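Esterase D (Lactobacillus rhamnosus, PDB 3DKR) probably hydrolyses carboxylic esters, using a catalytic triad carried on an alpha/beta-hydrolase fold. Local coordinates at residues N39-A42 against R43-R47; G72-D75 against I76-A79; P163-L166 against A167-Q171; D170-A173 against T174-A178. All coordinates share one frame; numbering follows the deposited sequence.

All four contacts are local, within single helices, and each has a buried and a solvent side. Interaction 1 stands apart: it lies on helix 39-47, across the centre of the chain from the other three, with centres 25 to 31 Å away. Interactions 3 and 4 follow one another on helix 155-178 and share Asp170 and Gln171, while interaction 2, the start of helix 74-89, packs against both through Pro74, Trp77 and Trp78. Their chemistry differs accordingly. Interaction 1 joins a buried Met-Leu pair to a more exposed Arg-Gln bond, interaction 2 is an N-cap with an indole, interaction 3 sets an aliphatic patch beside an aspartate, and interaction 4 combines an aromatic-valine contact with a threonine hydroxyl bond.

Interaction 1: N39-A42 against R43-R47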
loop_
_atom_site.group_PDB
_atom_site.type_symbol
_atom_site.label_atom_id
_atom_site.label_comp_id
_atom_site.label_asym_id
_atom_site.label_seq_id
_atom_site.Cartn_x
_atom_site.Cartn_y
_atom_site.Cartn_z
ATOM N N ASN A 39 6.486 1.362 -9.521
ATOM C CA ASN A 39 7.502 1.147 -10.566
ATOM C C ASN A 39 8.922 1.428 -10.082
ATOM O O ASN A 39 9.821 0.604 -10.262
ATOM C CB ASN A 39 7.238 2.034 -11.792
ATOM C CG ASN A 39 5.984 1.658 -12.533
ATOM O OD1 ASN A 39 5.385 0.602 -12.291
ATOM N ND2 ASN A 39 5.563 2.534 -13.471
ATOM N N PHE A 40 9.138 2.584 -9.474
ATOM C CA PHE A 40 10.497 2.935 -9.039
ATOM C C PHE A 40 10.989 1.963 -7.960
ATOM O O PHE A 40 12.132 1.497 -8.004
ATOM C CB PHE A 40 10.597 4.349 -8.478
ATOM C CG PHE A 40 10.200 5.451 -9.442
ATOM C CD1 PHE A 40 10.091 5.249 -10.819
ATOM C CD2 PHE A 40 9.950 6.713 -8.931
ATOM C CE1 PHE A 40 9.707 6.308 -11.658
ATOM C CE2 PHE A 40 9.590 7.761 -9.756
ATOM C CZ PHE A 40 9.475 7.570 -11.110
ATOM N N MET A 41 10.134 1.683 -6.981
ATOM C CA MET A 41 10.510 0.813 -5.856
ATOM C C MET A 41 10.846 -0.580 -6.370
ATOM O O MET A 41 11.896 -1.171 -6.034
ATOM C CB MET A 41 9.379 0.767 -4.814
ATOM C CG MET A 41 9.538 -0.276 -3.683
ATOM S SD MET A 41 10.992 0.028 -2.648
ATOM C CE MET A 41 10.506 1.552 -1.832
ATOM N N ALA A 42 9.940 -1.108 -7.194
ATOM C CA ALA A 42 10.109 -2.441 -7.762
ATOM C C ALA A 42 11.456 -2.562 -8.501
ATOM O O ALA A 42 12.182 -3.547 -8.366
ATOM C CB ALA A 42 8.935 -2.773 -8.667
ATOM N N ARG A 43 11.793 -1.537 -9.277
ATOM C CA ARG A 43 13.039 -1.536 -10.030
ATOM C C ARG A 43 14.254 -1.409 -9.115
ATOM O O ARG A 43 15.266 -2.076 -9.343
ATOM C CB ARG A 43 13.020 -0.431 -11.087
ATOM C CG ARG A 43 12.082 -0.729 -12.219
ATOM C CD ARG A 43 12.585 -1.878 -13.089
ATOM N NE ARG A 43 12.057 -1.782 -14.436
ATOM C CZ ARG A 43 12.342 -2.612 -15.433
ATOM N NH1 ARG A 43 13.137 -3.673 -15.254
ATOM N NH2 ARG A 43 11.811 -2.387 -16.633
ATOM N N ALA A 44 14.170 -0.577 -8.079
ATOM C CA ALA A 44 15.250 -0.487 -7.090
ATOM C C ALA A 44 15.481 -1.852 -6.443
ATOM O O ALA A 44 16.609 -2.306 -6.277
ATOM C CB ALA A 44 14.939 0.559 -6.039
ATOM N N LEU A 45 14.400 -2.535 -6.102
ATOM C CA LEU A 45 14.526 -3.858 -5.497
ATOM C C LEU A 45 15.131 -4.836 -6.486
ATOM O O LEU A 45 16.001 -5.628 -6.125
ATOM C CB LEU A 45 13.183 -4.353 -4.988
ATOM C CG LEU A 45 12.604 -3.520 -3.854
ATOM C CD1 LEU A 45 11.209 -4.006 -3.506
ATOM C CD2 LEU A 45 13.490 -3.626 -2.612
ATOM N N GLN A 46 14.718 -4.752 -7.745
ATOM C CA GLN A 46 15.286 -5.601 -8.787
ATOM C C GLN A 46 16.801 -5.387 -8.929
ATOM O O GLN A 46 17.558 -6.362 -9.069
ATOM C CB GLN A 46 14.604 -5.330 -10.119
ATOM C CG GLN A 46 15.054 -6.261 -11.235
ATOM C CD GLN A 46 14.391 -5.947 -12.548
ATOM O OE1 GLN A 46 14.361 -4.786 -12.960
ATOM N NE2 GLN A 46 13.884 -6.969 -13.229
ATOM N N ARG A 47 17.247 -4.133 -8.884
ATOM C CA ARG A 47 18.688 -3.841 -9.018
ATOM C C ARG A 47 19.476 -4.456 -7.871
ATOM O O ARG A 47 20.672 -4.732 -8.016
ATOM C CB ARG A 47 18.985 -2.348 -9.106
ATOM C CG ARG A 47 18.379 -1.655 -10.308
ATOM C CD ARG A 47 19.003 -0.280 -10.507
ATOM N NE ARG A 47 18.708 0.652 -9.418
ATOM C CZ ARG A 47 17.572 1.344 -9.302
ATOM N NH1 ARG A 47 16.594 1.211 -10.199
ATOM N NH2 ARG A 47 17.415 2.168 -8.270
#
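Met41 and Leu45, one turn apart on helix 39-47, make the apolar side-chain contact, with Met41 SD 4.1 Å from Leu45 CG. Met41 CG is anti to the backbone N (chi1 171°), and bends at chi2 and chi3 fold the chain so that its sulfur ends beside the leucine branch point; the two side chains meet at a slant. Leu45 CG also lies 3.3 Å from Met41 O. Both residues are buried: Met41 meets Leu27 and Leu237, Leu45 meets Val25 and Met245.

Backbone hydrogen bonds form the second group. Arg43 N donates to Asn39 O, Ala44 N to Phe40 O, Leu45 N to Met41 O and Gln46 N to Ala42 O, an unbroken i+4 to i series with N...O distances of 2.9 to 3.1 Å.

Polar side chains form the third, on the more exposed side, next to Tyr18 of strand 16-18. Arg43 NH1 donates to Gln46 OE1 at 2.8 Å with an N-H...O angle of 160°; the oxygen lies in the guanidinium plane and receives the proton on a lone pair in its own amide plane. A bend at chi2 of Arg43 and an extended Gln46 bring the two ends together.

This two-sided helix links parallel strands 23-28 and 51-54, the beta-alpha-beta crossover of an alpha/beta-hydrolase sheet.

Interaction 2: G72-D75 against I76-A79; sequences GNPD and IWWA
Asn73 and Trp77 are joined at the N-cap of helix 74-89, where the chain passes from an extended conformation at Asn73 to helical angles from Pro74 onward. Trp77 N donates to Asn73 O at 2.9 Å, and the next two rungs of the i+4 to i ladder follow, Trp78 N to Pro74 O and Ala79 N to Asp75 O. Pro74, which has no N-H to give, occupies the first helical position.

The Asn73 side chain completes the cap. Its CG stands between the backbone N and the carbonyl carbon (chi1 68°), which folds the amide back over the helix start. OD1 accepts from Ile76 N at 2.9 Å in a nearly straight bond (N-H...O 166°), the donor tilted from the amide plane, and takes a weak second bond from Asp75 N. Beyond it, Asn73 ND2 rests 3.4 Å from Ile76 CD1, the two side chains crossing at about a right angle.

The Trp77 indole lies against the same turn. Asn73 O sits 3.1 Å above one face of the Trp77 ring, offset toward its rim, while NE1 donates to Ser58 O. Phe57 and His60 also meet the ring. A leucine in its place would probably leave Ser58 O without that donor and open a gap between the cap and these aromatic neighbours. Gly72 fits because it has no side chain: its CA is already 3.6 Å from Trp77 NE1, and a beta carbon there would clash with that nitrogen.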
loop_
_atom_site.group_PDB
_atom_site.type_symbol
_atom_site.label_atom_id
_atom_site.label_comp_id
_atom_site.label_asym_id
_atom_site.label_seq_id
_atom_site.Cartn_x
_atom_site.Cartn_y
_atom_site.Cartn_z
ATOM N N GLY A 72 -14.652 -2.743 -6.808
ATOM C CA GLY A 72 -13.681 -3.113 -5.779
ATOM C C GLY A 72 -14.258 -2.841 -4.410
ATOM O O GLY A 72 -15.170 -2.033 -4.266
ATOM N N ASN A 73 -13.731 -3.550 -3.416
ATOM C CA ASN A 73 -14.034 -3.290 -2.016
ATOM C C ASN A 73 -12.961 -3.933 -1.152
ATOM O O ASN A 73 -12.173 -4.755 -1.658
ATOM C CB ASN A 73 -15.440 -3.793 -1.651
ATOM C CG ASN A 73 -15.549 -5.287 -1.680
ATOM O OD1 ASN A 73 -14.775 -5.984 -1.039
ATOM N ND2 ASN A 73 -16.535 -5.803 -2.435
ATOM N N PRO A 74 -12.898 -3.540 0.128
ATOM C CA PRO A 74 -11.818 -4.053 0.988
ATOM C C PRO A 74 -11.743 -5.560 1.085
ATOM O O PRO A 74 -10.643 -6.105 1.225
ATOM C CB PRO A 74 -12.112 -3.409 2.344
ATOM C CG PRO A 74 -12.841 -2.142 1.986
ATOM C CD PRO A 74 -13.714 -2.533 0.832
ATOM N N ASP A 75 -12.879 -6.253 1.026
ATOM C CA ASP A 75 -12.861 -7.705 1.110
ATOM C C ASP A 75 -12.211 -8.313 -0.124
ATOM O O ASP A 75 -11.365 -9.211 -0.009
ATOM C CB ASP A 75 -14.273 -8.246 1.371
ATOM C CG ASP A 75 -14.813 -7.785 2.709
ATOM O OD1 ASP A 75 -14.103 -7.938 3.738
ATOM O OD2 ASP A 75 -15.927 -7.209 2.718
ATOM N N ILE A 76 -12.557 -7.796 -1.299
ATOM C CA ILE A 76 -11.919 -8.246 -2.558
ATOM C C ILE A 76 -10.416 -7.962 -2.517
ATOM O O ILE A 76 -9.591 -8.828 -2.848
ATOM C CB ILE A 76 -12.566 -7.575 -3.795
ATOM C CG1 ILE A 76 -14.008 -8.060 -3.954
ATOM C CG2 ILE A 76 -11.756 -7.848 -5.051
ATOM C CD1 ILE A 76 -14.830 -7.292 -4.980
ATOM N N TRP A 77 -10.063 -6.750 -2.100
ATOM C CA TRP A 77 -8.660 -6.331 -2.096
ATOM C C TRP A 77 -7.865 -7.143 -1.082
ATOM O O TRP A 77 -6.680 -7.439 -1.305
ATOM C CB TRP A 77 -8.530 -4.833 -1.810
ATOM C CG TRP A 77 -9.284 -4.007 -2.807
ATOM C CD1 TRP A 77 -9.490 -4.302 -4.121
ATOM C CD2 TRP A 77 -9.895 -2.734 -2.574
ATOM N NE1 TRP A 77 -10.210 -3.291 -4.726
ATOM C CE2 TRP A 77 -10.482 -2.323 -3.793
ATOM C CE3 TRP A 77 -10.030 -1.910 -1.447
ATOM C CZ2 TRP A 77 -11.184 -1.118 -3.913
ATOM C CZ3 TRP A 77 -10.727 -0.706 -1.578
ATOM C CH2 TRP A 77 -11.287 -0.327 -2.800
ATOM N N TRP A 78 -8.501 -7.514 0.021
ATOM C CA TRP A 78 -7.844 -8.397 0.990
ATOM C C TRP A 78 -7.597 -9.784 0.387
ATOM O O TRP A 78 -6.500 -10.336 0.505
ATOM C CB TRP A 78 -8.660 -8.479 2.283
ATOM C CG TRP A 78 -8.202 -9.512 3.282
ATOM C CD1 TRP A 78 -8.983 -10.434 3.898
ATOM C CD2 TRP A 78 -6.868 -9.713 3.792
ATOM N NE1 TRP A 78 -8.239 -11.201 4.762
ATOM C CE2 TRP A 78 -6.935 -10.786 4.713
ATOM C CE3 TRP A 78 -5.637 -9.100 3.562
ATOM C CZ2 TRP A 78 -5.814 -11.254 5.404
ATOM C CZ3 TRP A 78 -4.504 -9.575 4.259
ATOM C CH2 TRP A 78 -4.611 -10.642 5.158
ATOM N N ALA A 79 -8.594 -10.356 -0.277
ATOM C CA ALA A 79 -8.377 -11.642 -0.961
ATOM C C ALA A 79 -7.235 -11.536 -1.994
ATOM O O ALA A 79 -6.423 -12.453 -2.148
ATOM C CB ALA A 79 -9.658 -12.098 -1.663
#

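Interaction 3: P163-L166 against A167-Q171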
loop_
_atom_site.group_PDB
_atom_site.type_symbol
_atom_site.label_atom_id
_atom_site.label_comp_id
_atom_site.label_asym_id
_atom_site.label_seq_id
_atom_site.Cartn_x
_atom_site.Cartn_y
_atom_site.Cartn_z
ATOM N N PRO A 163 -18.388 8.145 -0.022
ATOM C CA PRO A 163 -18.448 8.070 1.440
ATOM C C PRO A 163 -18.623 6.645 1.959
ATOM O O PRO A 163 -18.006 6.263 2.962
ATOM C CB PRO A 163 -19.661 8.948 1.784
ATOM C CG PRO A 163 -19.745 9.896 0.663
ATOM C CD PRO A 163 -19.407 9.074 -0.549
ATOM N N GLY A 164 -19.435 5.854 1.265
ATOM C CA GLY A 164 -19.715 4.491 1.681
ATOM C C GLY A 164 -18.489 3.597 1.548
ATOM O O GLY A 164 -18.243 2.753 2.412
ATOM N N GLN A 165 -17.717 3.785 0.478
ATOM C CA GLN A 165 -16.500 2.979 0.310
ATOM C C GLN A 165 -15.429 3.397 1.307
ATOM O O GLN A 165 -14.760 2.533 1.868
ATOM C CB GLN A 165 -15.948 3.002 -1.108
ATOM C CG GLN A 165 -14.781 2.029 -1.272
ATOM C CD GLN A 165 -14.431 1.813 -2.719
ATOM O OE1 GLN A 165 -13.818 2.664 -3.334
ATOM N NE2 GLN A 165 -14.865 0.683 -3.278
ATOM N N LEU A 166 -15.257 4.699 1.536
ATOM C CA LEU A 166 -14.318 5.140 2.572
ATOM C C LEU A 166 -14.722 4.567 3.925
ATOM O O LEU A 166 -13.862 4.143 4.702
ATOM C CB LEU A 166 -14.212 6.665 2.641
ATOM C CG LEU A 166 -13.438 7.280 1.478
ATOM C CD1 LEU A 166 -13.464 8.805 1.530
ATOM C CD2 LEU A 166 -11.983 6.777 1.423
ATOM N N ALA A 167 -16.024 4.541 4.209
ATOM C CA ALA A 167 -16.509 3.937 5.459
ATOM C C ALA A 167 -16.113 2.468 5.521
ATOM O O ALA A 167 -15.693 1.987 6.566
ATOM C CB ALA A 167 -18.034 4.073 5.566
ATOM N N ALA A 168 -16.236 1.755 4.403
ATOM C CA ALA A 168 -15.894 0.338 4.355
ATOM C C ALA A 168 -14.406 0.129 4.619
ATOM O O ALA A 168 -14.010 -0.799 5.330
ATOM C CB ALA A 168 -16.259 -0.246 3.003
ATOM N N ILE A 169 -13.589 0.975 4.008
ATOM C CA ILE A 169 -12.138 0.932 4.238
ATOM C C ILE A 169 -11.794 1.223 5.693
ATOM O O ILE A 169 -11.049 0.465 6.343
ATOM C CB ILE A 169 -11.389 1.909 3.315
ATOM C CG1 ILE A 169 -11.587 1.507 1.855
ATOM C CG2 ILE A 169 -9.898 1.905 3.650
ATOM C CD1 ILE A 169 -11.183 2.605 0.860
ATOM N N ASP A 170 -12.350 2.319 6.218
ATOM C CA ASP A 170 -12.186 2.676 7.632
ATOM C C ASP A 170 -12.502 1.456 8.524
ATOM O O ASP A 170 -11.727 1.067 9.404
ATOM C CB ASP A 170 -13.164 3.806 8.022
ATOM C CG ASP A 170 -12.774 5.192 7.492
ATOM O OD1 ASP A 170 -11.622 5.424 7.079
ATOM O OD2 ASP A 170 -13.682 6.073 7.527
ATOM N N GLN A 171 -13.651 0.841 8.275
ATOM C CA GLN A 171 -14.130 -0.263 9.102
ATOM C C GLN A 171 -13.143 -1.439 9.067
ATOM O O GLN A 171 -12.737 -1.980 10.100
ATOM C CB GLN A 171 -15.527 -0.679 8.628
ATOM C CG GLN A 171 -16.078 -1.923 9.297
ATOM C CD GLN A 171 -17.545 -2.183 8.946
ATOM O OE1 GLN A 171 -18.210 -1.348 8.314
ATOM N NE2 GLN A 171 -18.051 -3.339 9.358
#
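Ile169 packs back onto the preceding turn of helix 155-178, its N donating to Gln165 O at 2.9 Å. Its CB points toward residues 163-166 and lies 3.6 Å from Leu166 O. CG1 comes next, anti to the carbonyl carbon (chi1 -63°), which sets it 3.3 Å from Gln165 O. At the tip, CD1 is still 3.7 Å from Gln165 O and reaches Gln165 CG at 4.2 Å and Leu166 CD2 at 4.3 Å, closing an aliphatic patch across one turn. The amide beyond Gln165 CG is held elsewhere, OE1 by Tyr31 OH and NE2 by Ile68 O.

Asp170 uses the next carbonyl along, Leu166 O. Its N bonds to that oxygen at 2.8 Å, almost straight (173°), and the same Leu166 O lies over the face of the Asp170 carboxylate, 3.2 Å from CG and almost directly above it. This proximity to a backbone acceptor is probably offset in part by the bond from His132 NE2 to Asp170 OD1. With an alanine here, His132 NE2 is likely to lose its acceptor, and the contacts with Ile127 and Pro129 would probably be reduced.

The helix is kinked at the start of this turn, where the N atoms of Pro163 and Gly164 have no bond to the turn before. Its inner side is shared out among several elements: Leu166 meets Leu134 and Val135 of helix 134-149, and Ile169 meets Pro74 and Trp77 of helix 74-89. Helices 134-149 and 155-178 follow each other between strands 119-122 and 187-192, the place where alpha/beta-hydrolases commonly insert a lid.

Interaction 4: D170-A173 against T174-A178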
loop_
_atom_site.group_PDB
_atom_site.type_symbol
_atom_site.label_atom_id
_atom_site.label_comp_id
_atom_site.label_asym_id
_atom_site.label_seq_id
_atom_site.Cartn_x
_atom_site.Cartn_y
_atom_site.Cartn_z
ATOM N N ASP A 170 -12.350 2.319 6.218
ATOM C CA ASP A 170 -12.186 2.676 7.632
ATOM C C ASP A 170 -12.502 1.456 8.524
ATOM O O ASP A 170 -11.727 1.067 9.404
ATOM C CB ASP A 170 -13.164 3.806 8.022
ATOM C CG ASP A 170 -12.774 5.192 7.492
ATOM O OD1 ASP A 170 -11.622 5.424 7.079
ATOM O OD2 ASP A 170 -13.682 6.073 7.527
ATOM N N GLN A 171 -13.651 0.841 8.275
ATOM C CA GLN A 171 -14.130 -0.263 9.102
ATOM C C GLN A 171 -13.143 -1.439 9.067
ATOM O O GLN A 171 -12.737 -1.980 10.100
ATOM C CB GLN A 171 -15.527 -0.679 8.628
ATOM C CG GLN A 171 -16.078 -1.923 9.297
ATOM C CD GLN A 171 -17.545 -2.183 8.946
ATOM O OE1 GLN A 171 -18.210 -1.348 8.314
ATOM N NE2 GLN A 171 -18.051 -3.339 9.358
ATOM N N PHE A 172 -12.743 -1.826 7.863
ATOM C CA PHE A 172 -11.801 -2.938 7.692
ATOM C C PHE A 172 -10.502 -2.616 8.410
ATOM O O PHE A 172 -9.893 -3.463 9.080
ATOM C CB PHE A 172 -11.542 -3.135 6.199
ATOM C CG PHE A 172 -10.760 -4.380 5.882
ATOM C CD1 PHE A 172 -11.392 -5.538 5.463
ATOM C CD2 PHE A 172 -9.390 -4.394 6.014
ATOM C CE1 PHE A 172 -10.659 -6.688 5.191
ATOM C CE2 PHE A 172 -8.663 -5.533 5.722
ATOM C CZ PHE A 172 -9.293 -6.667 5.323
ATOM N N ALA A 173 -10.067 -1.372 8.261
ATOM C CA ALA A 173 -8.827 -0.906 8.881
ATOM C C ALA A 173 -8.885 -0.904 10.420
ATOM O O ALA A 173 -7.881 -1.194 11.086
ATOM C CB ALA A 173 -8.460 0.493 8.351
ATOM N N THR A 174 -10.039 -0.567 11.002
ATOM C CA THR A 174 -10.126 -0.592 12.464
ATOM C C THR A 174 -9.926 -2.007 13.003
ATOM O O THR A 174 -9.323 -2.202 14.056
ATOM C CB THR A 174 -11.464 -0.008 13.016
ATOM O OG1 THR A 174 -12.587 -0.757 12.547
ATOM C CG2 THR A 174 -11.615 1.489 12.650
ATOM N N THR A 175 -10.395 -3.005 12.269
ATOM C CA THR A 175 -10.218 -4.391 12.715
ATOM C C THR A 175 -8.746 -4.784 12.640
ATOM O O THR A 175 -8.200 -5.391 13.570
ATOM C CB THR A 175 -11.068 -5.326 11.891
ATOM O OG1 THR A 175 -12.447 -4.979 12.111
ATOM C CG2 THR A 175 -10.806 -6.787 12.269
ATOM N N VAL A 176 -8.090 -4.415 11.544
ATOM C CA VAL A 176 -6.652 -4.616 11.436
ATOM C C VAL A 176 -5.909 -3.920 12.573
ATOM O O VAL A 176 -5.021 -4.511 13.193
ATOM C CB VAL A 176 -6.117 -4.155 10.051
ATOM C CG1 VAL A 176 -4.584 -4.258 10.002
ATOM C CG2 VAL A 176 -6.746 -4.979 8.942
ATOM N N ALA A 177 -6.308 -2.699 12.921
ATOM C CA ALA A 177 -5.640 -1.973 13.992
ATOM C C ALA A 177 -5.793 -2.701 15.326
ATOM O O ALA A 177 -4.839 -2.771 16.095
ATOM C CB ALA A 177 -6.153 -0.561 14.103
ATOM N N ALA A 178 -6.983 -3.251 15.576
ATOM C CA ALA A 178 -7.268 -3.963 16.841
ATOM C C ALA A 178 -6.441 -5.242 16.986
ATOM O O ALA A 178 -6.274 -5.747 18.102
ATOM C CB ALA A 178 -8.739 -4.277 16.945
#
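Phe172 and Val176 form the close-packed side of this turn, with Phe172 CE2 3.8 Å from Val176 CG2. The methyl approaches the ring obliquely. Val176 CG2 is turned beside its own N and so faces back, 3.5 Å from Phe172 O. The ring goes on to meet Phe106 at about 70° and Trp78 at about 60° between planes, and the buried Ala173 touches Leu128. On this side the i+4 to i bonds persist, Val176 N to Phe172 O long at 3.2 Å and Ala177 N to Ala173 O at 2.8 Å.

These residues belong to the last turns of helix 155-178, which packs here on helices 74-89 and 101-113 of the alpha/beta-hydrolase fold; the Ala173 side chain lies about 9 Å from that of Ser101, the predicted nucleophile.

The outer side, with Gln171 and Thr175 exposed, is looser in its backbone bonds. Gln171 O receives Thr175 N only weakly, at 3.4 Å, and Thr175 N shares itself with Phe172 O in a second weak bond of 3.3 Å. The one firm link there is from a side chain: Thr174 OG1 donates to Gln171 O at 2.7 Å, a bond to the carbonyl three residues back made possible by chi1 of 61°, which sets the hydroxyl between N and the carbonyl carbon. The weakness of the Thr175 bond is consistent with this hydroxyl competing for the carbonyl. On the other branch, Thr174 CG2 rests against Asp170 O.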